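Local coordinates for effector EagT6 (Pseudomonas aeruginosa, PDB 1TU1), which is essential for delivering the toxin Tse6 to target cells, acting as a homodimer in the loading of Tse6 onto VgrG1a, at residues Ala38-Gly49 / Glu108-Thr119; Leu68-Trp77 / Val87-Arg95. All blocks are in the same frame, centred on the assembly; numbering follows the deposited sequence.

Contact 1. Residues Ala38-Gly49 / Glu108-Thr119; sequences ASFVISRDASQG and ERRPAVLITTLT
F40 of strand 38-45 and T116 of strand 113-120 meet on one face of the six-stranded antiparallel sheet of this DcrB-family fold. Backbone hydrogen bonds join S39 to T119, V41 to T117, S43 to I115 and D45 to V113. On the face of F40, I42 and R44, the F40 ring reaches T116 on a slant, with CE1 3.6 Å from T116 CB. CG of F40 stands anti to the backbone N (chi1 176°), which swings the ring over toward the partner strand. I42 runs alongside T116, while its CG2 packs tightly on L114 CD1 at 3.5 Å. Helix 125-137 covers F40 and T116 through M136. R44 turns its polar end to the second subunit and forms a salt bridge with E10 there, so this face also serves the dimer.

The other face is more polar. One water links S39 OG, T119 OG1 and T117 O. A second water links S43 OG, T117 OG1 and V41 O. T117 OG1 is also hydrogen-bonded to Q104. I115 CD1 lies 3.8 Å from D45 CB, and Y56 of helix 53-67 packs on I115.

At D45, OD1 accepts from S47 N in an Asx turn and also from S47 OG. Q48 extends across E108 at about a right angle, their amide and carboxylate planes 21° apart. Its NE2 is shared between A51 O and E108. The bond from Q48 NE2 to E108 OE2 is 3.1 Å long and arrives on the anti side, 30° out of the carboxylate plane.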
loop_
_atom_site.group_PDB
_atom_site.type_symbol
_atom_site.label_atom_id
_atom_site.label_comp_id
_atom_site.label_asym_id
_atom_site.label_seq_id
_atom_site.Cartn_x
_atom_site.Cartn_y
_atom_site.Cartn_z
ATOM N N ALA A 38 -3.372 -12.621 12.335
ATOM C CA ALA A 38 -3.859 -12.701 10.943
ATOM C C ALA A 38 -3.559 -11.402 10.199
ATOM O O ALA A 38 -3.155 -10.414 10.796
ATOM C CB ALA A 38 -5.353 -12.929 10.955
ATOM N N SER A 39 -3.753 -11.418 8.885
ATOM C CA SER A 39 -3.594 -10.204 8.092
ATOM C C SER A 39 -4.864 -9.895 7.312
ATOM O O SER A 39 -5.565 -10.810 6.861
ATOM C CB SER A 39 -2.396 -10.302 7.168
ATOM O OG SER A 39 -2.558 -11.233 6.128
ATOM N N PHE A 40 -5.129 -8.606 7.153
ATOM C CA PHE A 40 -6.244 -8.100 6.345
ATOM C C PHE A 40 -5.605 -7.087 5.405
ATOM O O PHE A 40 -5.072 -6.065 5.859
ATOM C CB PHE A 40 -7.278 -7.441 7.222
ATOM C CG PHE A 40 -8.418 -6.810 6.472
ATOM C CD1 PHE A 40 -9.310 -7.596 5.763
ATOM C CD2 PHE A 40 -8.563 -5.412 6.436
ATOM C CE1 PHE A 40 -10.391 -7.016 5.071
ATOM C CE2 PHE A 40 -9.632 -4.809 5.734
ATOM C CZ PHE A 40 -10.538 -5.615 5.040
ATOM N N VAL A 41 -5.661 -7.386 4.110
ATOM C CA VAL A 41 -4.912 -6.658 3.101
ATOM C C VAL A 41 -5.872 -6.159 1.995
ATOM O O VAL A 41 -6.713 -6.911 1.511
ATOM C CB VAL A 41 -3.835 -7.552 2.497
ATOM C CG1 VAL A 41 -3.214 -6.936 1.267
ATOM C CG2 VAL A 41 -2.767 -7.901 3.533
ATOM N N ILE A 42 -5.741 -4.893 1.638
ATOM C CA ILE A 42 -6.516 -4.298 0.547
ATOM C C ILE A 42 -5.583 -4.067 -0.606
ATOM O O ILE A 42 -4.540 -3.381 -0.447
ATOM C CB ILE A 42 -7.153 -2.990 0.974
ATOM C CG1 ILE A 42 -7.941 -3.180 2.284
ATOM C CG2 ILE A 42 -8.089 -2.453 -0.153
ATOM C CD1 ILE A 42 -8.467 -1.874 2.852
ATOM N N SER A 43 -5.948 -4.633 -1.749
ATOM C CA SER A 43 -5.187 -4.542 -2.981
ATOM C C SER A 43 -6.123 -4.089 -4.130
ATOM O O SER A 43 -7.327 -3.922 -3.916
ATOM C CB SER A 43 -4.509 -5.862 -3.307
ATOM O OG SER A 43 -5.448 -6.907 -3.469
ATOM N N ARG A 44 -5.522 -3.759 -5.272
ATOM C CA ARG A 44 -6.232 -3.270 -6.461
ATOM C C ARG A 44 -5.851 -4.129 -7.659
ATOM O O ARG A 44 -4.703 -4.569 -7.781
ATOM C CB ARG A 44 -5.835 -1.832 -6.802
ATOM C CG ARG A 44 -6.233 -0.798 -5.784
ATOM C CD ARG A 44 -5.183 -0.605 -4.683
ATOM N NE ARG A 44 -5.668 0.337 -3.695
ATOM C CZ ARG A 44 -5.451 0.313 -2.391
ATOM N NH1 ARG A 44 -4.738 -0.657 -1.834
ATOM N NH2 ARG A 44 -5.996 1.289 -1.651
ATOM N N ASP A 45 -6.803 -4.308 -8.591
ATOM C CA ASP A 45 -6.552 -5.096 -9.795
ATOM C C ASP A 45 -7.215 -4.355 -10.970
ATOM O O ASP A 45 -8.433 -4.329 -11.072
ATOM C CB ASP A 45 -7.124 -6.500 -9.593
ATOM C CG ASP A 45 -6.822 -7.471 -10.761
ATOM O OD1 ASP A 45 -6.311 -7.058 -11.819
ATOM O OD2 ASP A 45 -7.079 -8.694 -10.667
ATOM N N ALA A 46 -6.391 -3.746 -11.823
ATOM C CA ALA A 46 -6.870 -2.969 -12.962
ATOM C C ALA A 46 -7.028 -3.803 -14.258
ATOM O O ALA A 46 -7.196 -3.240 -15.342
ATOM C CB ALA A 46 -5.966 -1.790 -13.201
ATOM N N SER A 47 -7.011 -5.119 -14.130
ATOM C CA SER A 47 -7.048 -6.024 -15.286
ATOM C C SER A 47 -8.475 -6.345 -15.797
ATOM O O SER A 47 -8.621 -7.062 -16.790
ATOM C CB SER A 47 -6.329 -7.337 -14.960
ATOM O OG SER A 47 -7.063 -8.142 -14.046
ATOM N N GLN A 48 -9.516 -5.877 -15.119
ATOM C CA GLN A 48 -10.877 -6.187 -15.542
ATOM C C GLN A 48 -11.108 -5.602 -16.928
ATOM O O GLN A 48 -11.622 -6.280 -17.806
ATOM C CB GLN A 48 -11.933 -5.641 -14.573
ATOM C CG GLN A 48 -13.363 -5.707 -15.172
ATOM C CD GLN A 48 -14.454 -5.294 -14.222
ATOM O OE1 GLN A 48 -14.190 -4.768 -13.122
ATOM N NE2 GLN A 48 -15.695 -5.543 -14.621
ATOM N N GLY A 49 -10.733 -4.332 -17.092
ATOM C CA GLY A 49 -10.978 -3.598 -18.326
ATOM C C GLY A 49 -12.470 -3.527 -18.632
ATOM O O GLY A 49 -13.275 -3.246 -17.758
ATOM N N GLU A 108 -16.260 -4.710 -7.451
ATOM C CA GLU A 108 -16.198 -4.040 -8.737
ATOM C C GLU A 108 -16.107 -2.530 -8.527
ATOM O O GLU A 108 -16.940 -1.950 -7.885
ATOM C CB GLU A 108 -17.440 -4.323 -9.595
ATOM C CG GLU A 108 -17.181 -3.861 -11.024
ATOM C CD GLU A 108 -18.349 -4.077 -11.988
ATOM O OE1 GLU A 108 -19.527 -4.166 -11.548
ATOM O OE2 GLU A 108 -18.032 -4.137 -13.187
ATOM N N ARG A 109 -15.102 -1.925 -9.138
ATOM C CA ARG A 109 -14.954 -0.482 -9.205
ATOM C C ARG A 109 -14.090 -0.142 -10.412
ATOM O O ARG A 109 -13.304 -0.947 -10.877
ATOM C CB ARG A 109 -14.259 0.017 -7.928
ATOM C CG ARG A 109 -14.161 1.494 -7.747
ATOM C CD ARG A 109 -13.737 1.896 -6.311
ATOM N NE ARG A 109 -13.891 3.328 -6.104
ATOM C CZ ARG A 109 -13.088 4.268 -6.597
ATOM N NH1 ARG A 109 -12.021 3.961 -7.297
ATOM N NH2 ARG A 109 -13.352 5.546 -6.377
ATOM N N ARG A 110 -14.206 1.096 -10.870
ATOM C CA ARG A 110 -13.327 1.634 -11.904
ATOM C C ARG A 110 -12.478 2.735 -11.294
ATOM O O ARG A 110 -12.972 3.517 -10.490
ATOM C CB ARG A 110 -14.173 2.233 -13.019
ATOM C CG ARG A 110 -14.972 1.215 -13.726
ATOM C CD ARG A 110 -14.091 0.335 -14.542
ATOM N NE ARG A 110 -14.835 -0.744 -15.171
ATOM C CZ ARG A 110 -14.258 -1.814 -15.683
ATOM N NH1 ARG A 110 -12.939 -1.928 -15.637
ATOM N NH2 ARG A 110 -15.007 -2.766 -16.255
ATOM N N PRO A 111 -11.208 2.820 -11.658
ATOM C CA PRO A 111 -10.578 2.035 -12.716
ATOM C C PRO A 111 -10.051 0.659 -12.338
ATOM O O PRO A 111 -9.480 -0.011 -13.204
ATOM C CB PRO A 111 -9.394 2.932 -13.092
ATOM C CG PRO A 111 -8.984 3.494 -11.742
ATOM C CD PRO A 111 -10.257 3.760 -11.039
ATOM N N ALA A 112 -10.211 0.245 -11.079
ATOM C CA ALA A 112 -9.603 -0.997 -10.581
ATOM C C ALA A 112 -10.496 -1.679 -9.565
ATOM O O ALA A 112 -11.160 -1.018 -8.733
ATOM C CB ALA A 112 -8.223 -0.739 -9.990
ATOM N N VAL A 113 -10.565 -3.003 -9.687
ATOM C CA VAL A 113 -11.298 -3.827 -8.748
ATOM C C VAL A 113 -10.611 -3.664 -7.381
ATOM O O VAL A 113 -9.394 -3.713 -7.319
ATOM C CB VAL A 113 -11.312 -5.298 -9.186
ATOM C CG1 VAL A 113 -11.914 -6.211 -8.131
ATOM C CG2 VAL A 113 -12.103 -5.460 -10.517
ATOM N N LEU A 114 -11.388 -3.412 -6.336
ATOM C CA LEU A 114 -10.866 -3.338 -4.966
ATOM C C LEU A 114 -11.030 -4.711 -4.297
ATOM O O LEU A 114 -12.139 -5.255 -4.233
ATOM C CB LEU A 114 -11.591 -2.268 -4.173
ATOM C CG LEU A 114 -10.984 -1.896 -2.798
ATOM C CD1 LEU A 114 -9.660 -1.168 -2.996
ATOM C CD2 LEU A 114 -11.950 -1.065 -2.012
ATOM N N ILE A 115 -9.919 -5.255 -3.806
ATOM C CA ILE A 115 -9.857 -6.602 -3.251
ATOM C C ILE A 115 -9.464 -6.526 -1.792
ATOM O O ILE A 115 -8.473 -5.856 -1.454
ATOM C CB ILE A 115 -8.855 -7.430 -4.012
ATOM C CG1 ILE A 115 -9.275 -7.526 -5.480
ATOM C CG2 ILE A 115 -8.740 -8.873 -3.406
ATOM C CD1 ILE A 115 -8.312 -8.250 -6.380
ATOM N N THR A 116 -10.242 -7.165 -0.916
ATOM C CA THR A 116 -9.821 -7.306 0.502
ATOM C C THR A 116 -9.607 -8.776 0.789
ATOM O O THR A 116 -10.344 -9.644 0.276
ATOM C CB THR A 116 -10.847 -6.731 1.479
ATOM O OG1 THR A 116 -12.025 -7.559 1.502
ATOM C CG2 THR A 116 -11.322 -5.342 1.051
ATOM N N THR A 117 -8.565 -9.084 1.572
ATOM C CA THR A 117 -8.179 -10.457 1.787
ATOM C C THR A 117 -7.858 -10.642 3.268
ATOM O O THR A 117 -6.950 -9.985 3.789
ATOM C CB THR A 117 -6.964 -10.817 0.951
ATOM O OG1 THR A 117 -7.195 -10.595 -0.455
ATOM C CG2 THR A 117 -6.658 -12.323 1.066
ATOM N N LEU A 118 -8.624 -11.486 3.950
ATOM C CA LEU A 118 -8.254 -11.957 5.294
ATOM C C LEU A 118 -7.482 -13.260 5.124
ATOM O O LEU A 118 -7.959 -14.187 4.470
ATOM C CB LEU A 118 -9.496 -12.200 6.142
ATOM C CG LEU A 118 -9.251 -12.767 7.567
ATOM C CD1 LEU A 118 -8.705 -11.692 8.472
ATOM C CD2 LEU A 118 -10.546 -13.304 8.130
ATOM N N THR A 119 -6.297 -13.341 5.721
ATOM C CA THR A 119 -5.506 -14.531 5.676
ATOM C C THR A 119 -5.251 -15.027 7.088
ATOM O O THR A 119 -4.747 -14.294 7.935
ATOM C CB THR A 119 -4.185 -14.261 4.998
ATOM O OG1 THR A 119 -4.402 -13.788 3.669
ATOM C CG2 THR A 119 -3.400 -15.564 4.819
HETATM O O HOH W 1 -4.225 -11.136 3.958
HETATM O O HOH W 2 -6.178 -8.128 -1.023
HETATM O O HOH W 3 -10.146 -3.188 -13.639
HETATM O O HOH W 4 -12.503 -2.569 -12.925
#

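Contact 2. Residues Leu68-Trp77 / Val87-Arg95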
loop_
_atom_site.group_PDB
_atom_site.type_symbol
_atom_site.label_atom_id
_atom_site.label_comp_id
_atom_site.label_asym_id
_atom_site.label_seq_id
_atom_site.Cartn_x
_atom_site.Cartn_y
_atom_site.Cartn_z
ATOM N N LEU A 68 -2.482 -22.253 -7.386
ATOM C CA LEU A 68 -2.314 -22.420 -5.943
ATOM C C LEU A 68 -2.417 -23.896 -5.549
ATOM O O LEU A 68 -3.512 -24.467 -5.550
ATOM C CB LEU A 68 -3.344 -21.603 -5.157
ATOM C CG LEU A 68 -3.407 -20.086 -5.400
ATOM C CD1 LEU A 68 -4.531 -19.491 -4.600
ATOM C CD2 LEU A 68 -2.095 -19.417 -5.039
ATOM N N PRO A 69 -1.286 -24.515 -5.197
ATOM C CA PRO A 69 -1.292 -25.907 -4.736
ATOM C C PRO A 69 -2.309 -26.122 -3.636
ATOM O O PRO A 69 -2.414 -25.298 -2.733
ATOM C CB PRO A 69 0.132 -26.108 -4.196
ATOM C CG PRO A 69 0.967 -25.172 -4.975
ATOM C CD PRO A 69 0.080 -23.953 -5.218
ATOM N N GLY A 70 -3.074 -27.202 -3.736
ATOM C CA GLY A 70 -4.032 -27.571 -2.705
ATOM C C GLY A 70 -5.270 -26.695 -2.668
ATOM O O GLY A 70 -6.027 -26.746 -1.706
ATOM N N PHE A 71 -5.493 -25.900 -3.714
ATOM C CA PHE A 71 -6.627 -24.975 -3.722
ATOM C C PHE A 71 -7.943 -25.733 -3.517
ATOM O O PHE A 71 -8.162 -26.771 -4.138
ATOM C CB PHE A 71 -6.692 -24.176 -5.024
ATOM C CG PHE A 71 -7.933 -23.338 -5.147
ATOM C CD1 PHE A 71 -7.999 -22.081 -4.562
ATOM C CD2 PHE A 71 -9.045 -23.807 -5.836
ATOM C CE1 PHE A 71 -9.145 -21.306 -4.666
ATOM C CE2 PHE A 71 -10.202 -23.022 -5.936
ATOM C CZ PHE A 71 -10.245 -21.779 -5.347
ATOM N N LYS A 72 -8.796 -25.208 -2.644
ATOM C CA LYS A 72 -10.122 -25.753 -2.409
ATOM C C LYS A 72 -11.114 -24.655 -2.017
ATOM O O LYS A 72 -10.953 -23.982 -0.994
ATOM C CB LYS A 72 -10.061 -26.822 -1.323
ATOM C CG LYS A 72 -11.340 -27.645 -1.149
ATOM C CD LYS A 72 -11.130 -28.707 -0.057
ATOM C CE LYS A 72 -12.110 -29.877 -0.160
ATOM N NZ LYS A 72 -11.707 -31.005 0.751
ATOM N N LEU A 73 -12.152 -24.490 -2.831
ATOM C CA LEU A 73 -13.179 -23.482 -2.574
ATOM C C LEU A 73 -14.181 -23.982 -1.546
ATOM O O LEU A 73 -14.874 -24.957 -1.797
ATOM C CB LEU A 73 -13.917 -23.103 -3.876
ATOM C CG LEU A 73 -15.071 -22.105 -3.705
ATOM C CD1 LEU A 73 -14.537 -20.699 -3.409
ATOM C CD2 LEU A 73 -15.992 -22.077 -4.924
ATOM N N HIS A 74 -14.273 -23.311 -0.401
ATOM C CA HIS A 74 -15.318 -23.618 0.570
ATOM C C HIS A 74 -16.659 -23.055 0.117
ATOM O O HIS A 74 -17.637 -23.796 0.025
ATOM C CB HIS A 74 -15.011 -23.054 1.958
ATOM C CG HIS A 74 -13.869 -23.728 2.656
ATOM N ND1 HIS A 74 -12.814 -24.302 1.980
ATOM C CD2 HIS A 74 -13.598 -23.883 3.976
ATOM C CE1 HIS A 74 -11.951 -24.798 2.851
ATOM N NE2 HIS A 74 -12.402 -24.555 4.068
ATOM N N LYS A 75 -16.703 -21.745 -0.150
ATOM C CA LYS A 75 -17.963 -21.076 -0.460
ATOM C C LYS A 75 -17.787 -19.764 -1.242
ATOM O O LYS A 75 -16.890 -18.957 -0.945
ATOM C CB LYS A 75 -18.752 -20.791 0.821
ATOM C CG LYS A 75 -20.205 -20.429 0.539
ATOM C CD LYS A 75 -21.052 -20.347 1.790
ATOM C CE LYS A 75 -22.419 -19.755 1.480
ATOM N NZ LYS A 75 -23.154 -19.359 2.707
ATOM N N ARG A 76 -18.684 -19.562 -2.210
ATOM C CA ARG A 76 -18.767 -18.330 -2.972
ATOM C C ARG A 76 -20.074 -17.615 -2.671
ATOM O O ARG A 76 -21.136 -18.240 -2.576
ATOM C CB ARG A 76 -18.648 -18.620 -4.457
ATOM C CG ARG A 76 -19.061 -17.454 -5.323
ATOM C CD ARG A 76 -18.873 -17.671 -6.778
ATOM N NE ARG A 76 -19.426 -16.532 -7.491
ATOM C CZ ARG A 76 -19.073 -16.166 -8.707
ATOM N NH1 ARG A 76 -18.200 -16.874 -9.409
ATOM N NH2 ARG A 76 -19.636 -15.093 -9.249
ATOM N N TRP A 77 -19.995 -16.300 -2.494
ATOM C CA TRP A 77 -21.154 -15.481 -2.190
ATOM C C TRP A 77 -21.164 -14.275 -3.129
ATOM O O TRP A 77 -20.196 -13.508 -3.163
ATOM C CB TRP A 77 -21.135 -14.941 -0.765
ATOM C CG TRP A 77 -20.619 -15.821 0.341
ATOM C CD1 TRP A 77 -19.423 -16.490 0.399
ATOM C CD2 TRP A 77 -21.266 -16.057 1.597
ATOM N NE1 TRP A 77 -19.309 -17.154 1.595
ATOM C CE2 TRP A 77 -20.423 -16.898 2.356
ATOM C CE3 TRP A 77 -22.487 -15.646 2.156
ATOM C CZ2 TRP A 77 -20.760 -17.345 3.643
ATOM C CZ3 TRP A 77 -22.822 -16.086 3.438
ATOM C CH2 TRP A 77 -21.954 -16.932 4.167
ATOM N N VAL A 87 -18.010 -10.175 -4.960
ATOM C CA VAL A 87 -18.000 -11.609 -4.713
ATOM C C VAL A 87 -17.059 -11.904 -3.536
ATOM O O VAL A 87 -15.902 -11.462 -3.542
ATOM C CB VAL A 87 -17.538 -12.378 -5.943
ATOM C CG1 VAL A 87 -17.417 -13.898 -5.648
ATOM C CG2 VAL A 87 -18.487 -12.136 -7.124
ATOM N N LEU A 88 -17.567 -12.627 -2.536
ATOM C CA LEU A 88 -16.745 -13.233 -1.477
ATOM C C LEU A 88 -16.428 -14.686 -1.800
ATOM O O LEU A 88 -17.345 -15.504 -2.077
ATOM C CB LEU A 88 -17.440 -13.122 -0.114
ATOM C CG LEU A 88 -16.868 -13.939 1.062
ATOM C CD1 LEU A 88 -15.442 -13.543 1.367
ATOM C CD2 LEU A 88 -17.706 -13.725 2.294
ATOM N N LEU A 89 -15.137 -15.010 -1.781
ATOM C CA LEU A 89 -14.658 -16.366 -1.937
ATOM C C LEU A 89 -13.926 -16.797 -0.679
ATOM O O LEU A 89 -12.872 -16.218 -0.351
ATOM C CB LEU A 89 -13.671 -16.471 -3.079
ATOM C CG LEU A 89 -14.159 -16.132 -4.479
ATOM C CD1 LEU A 89 -12.980 -16.229 -5.397
ATOM C CD2 LEU A 89 -15.292 -17.086 -4.922
ATOM N N ASP A 90 -14.481 -17.795 0.013
ATOM C CA ASP A 90 -13.812 -18.462 1.123
ATOM C C ASP A 90 -13.115 -19.669 0.579
ATOM O O ASP A 90 -13.749 -20.562 0.015
ATOM C CB ASP A 90 -14.806 -18.882 2.186
ATOM C CG ASP A 90 -15.471 -17.709 2.828
ATOM O OD1 ASP A 90 -14.848 -16.620 2.859
ATOM O OD2 ASP A 90 -16.616 -17.751 3.313
ATOM N N TYR A 91 -11.792 -19.682 0.693
ATOM C CA TYR A 91 -11.018 -20.797 0.194
ATOM C C TYR A 91 -9.749 -21.052 0.987
ATOM O O TYR A 91 -9.305 -20.204 1.760
ATOM C CB TYR A 91 -10.698 -20.625 -1.276
ATOM C CG TYR A 91 -9.791 -19.467 -1.694
ATOM C CD1 TYR A 91 -8.415 -19.656 -1.874
ATOM C CD2 TYR A 91 -10.326 -18.217 -2.027
ATOM C CE1 TYR A 91 -7.596 -18.629 -2.306
ATOM C CE2 TYR A 91 -9.521 -17.179 -2.461
ATOM C CZ TYR A 91 -8.161 -17.380 -2.604
ATOM O OH TYR A 91 -7.359 -16.353 -3.048
ATOM N N GLN A 92 -9.195 -22.242 0.782
ATOM C CA GLN A 92 -7.919 -22.614 1.355
ATOM C C GLN A 92 -6.975 -23.012 0.248
ATOM O O GLN A 92 -7.408 -23.388 -0.863
ATOM C CB GLN A 92 -8.083 -23.729 2.408
ATOM C CG GLN A 92 -8.349 -25.161 1.878
ATOM C CD GLN A 92 -8.413 -26.216 3.018
ATOM O OE1 GLN A 92 -9.341 -26.212 3.843
ATOM N NE2 GLN A 92 -7.417 -27.102 3.061
ATOM N N TRP A 93 -5.684 -22.872 0.526
ATOM C CA TRP A 93 -4.655 -23.483 -0.292
ATOM C C TRP A 93 -3.421 -23.829 0.568
ATOM O O TRP A 93 -3.357 -23.481 1.751
ATOM C CB TRP A 93 -4.273 -22.604 -1.485
ATOM C CG TRP A 93 -3.628 -21.299 -1.130
ATOM C CD1 TRP A 93 -4.216 -20.239 -0.484
ATOM C CD2 TRP A 93 -2.281 -20.895 -1.406
ATOM N NE1 TRP A 93 -3.318 -19.206 -0.352
ATOM C CE2 TRP A 93 -2.123 -19.580 -0.906
ATOM C CE3 TRP A 93 -1.182 -21.512 -2.011
ATOM C CZ2 TRP A 93 -0.925 -18.884 -0.994
ATOM C CZ3 TRP A 93 0.019 -20.801 -2.105
ATOM C CH2 TRP A 93 0.126 -19.503 -1.600
ATOM N N GLN A 94 -2.464 -24.515 -0.044
ATOM C CA GLN A 94 -1.290 -25.012 0.661
ATOM C C GLN A 94 -0.073 -24.211 0.253
ATOM O O GLN A 94 0.475 -24.389 -0.834
ATOM C CB GLN A 94 -1.051 -26.504 0.363
ATOM C CG GLN A 94 0.161 -27.111 1.107
ATOM C CD GLN A 94 0.481 -28.537 0.646
ATOM O OE1 GLN A 94 1.252 -28.736 -0.314
ATOM N NE2 GLN A 94 -0.114 -29.523 1.318
ATOM N N ARG A 95 0.347 -23.336 1.161
ATOM C CA ARG A 95 1.454 -22.432 0.944
ATOM C C ARG A 95 2.678 -23.003 1.648
ATOM O O ARG A 95 2.673 -23.163 2.857
ATOM C CB ARG A 95 1.095 -21.067 1.537
ATOM C CG ARG A 95 2.095 -19.956 1.258
ATOM C CD ARG A 95 1.658 -18.681 1.905
ATOM N NE ARG A 95 2.613 -17.578 1.904
ATOM C CZ ARG A 95 3.635 -17.459 2.750
ATOM N NH1 ARG A 95 3.908 -18.418 3.622
ATOM N NH2 ARG A 95 4.377 -16.365 2.715
HETATM O O HOH W 5 -5.489 -27.007 0.934
#
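L68 holds CG beside its backbone N (chi1 -57°), and W93 sets its CG between backbone N and carbonyl carbon (chi1 65°). With these torsions L68 CD2 lies over one face of the indole, 3.8 Å from the centroid of the six-membered ring of W93. The other methyl, L68 CD1, touches Y91 CE1. F71 meets Y91 with ring planes at 51°; F71 CE1 comes within 3.3 Å of Y91 CD1.

L68 to F71 form a type II turn that leads from helix 53-67 into the beta hairpin of strands 72-81 and 84-95. P69 O accepts a hydrogen bond from Q94 N. Further along, H74 and K75 both face D90 in a classic beta bulge. D90 O takes both of their N-H groups, at 2.8 Å from H74 N and 3.2 Å from K75 N. The extra residue shifts the register by one. The edge of the H74 ring is turned to Q92 OE1, and a water joins Q92 NE2 to G70 O.

W77 and L88 lie side by side. L88 CD2 sits over the five-membered ring of W77, 3.9 Å from its centroid. W77 NE1 donates to D90 OD2 from above the carboxylate plane at 3.2 Å. On the face of L73, R76 and L89, R76 CB packs on L89 CD2.

Strand 98-107 flanks strand 84-95 on the side away from 72-81. Its R103 forms a salt bridge with D90, and the side chain of Q104 hydrogen-bonds Y91 OH. Helix 53-67 packs on F71 and L89 through L61.

In the fold
Both contacts belong to the same six-stranded antiparallel sheet. Their centres are 16 Å apart, and the nearest atoms are about 6 Å apart without touching. Contact 1 joins strands 38-45 and 113-120; contact 2 joins the edge strand 72-81 to strand 84-95. Strand 98-107 lies between the two pairs. Along the chain, contact 2 is nested inside the loop closed by contact 1. That loop also contains helix 53-67, which packs against residues of both contacts. Q104 of strand 98-107 has a partner in each contact. Contact 1 touches the second subunit of the homodimer, whereas no other chain of the assembly touches contact 2.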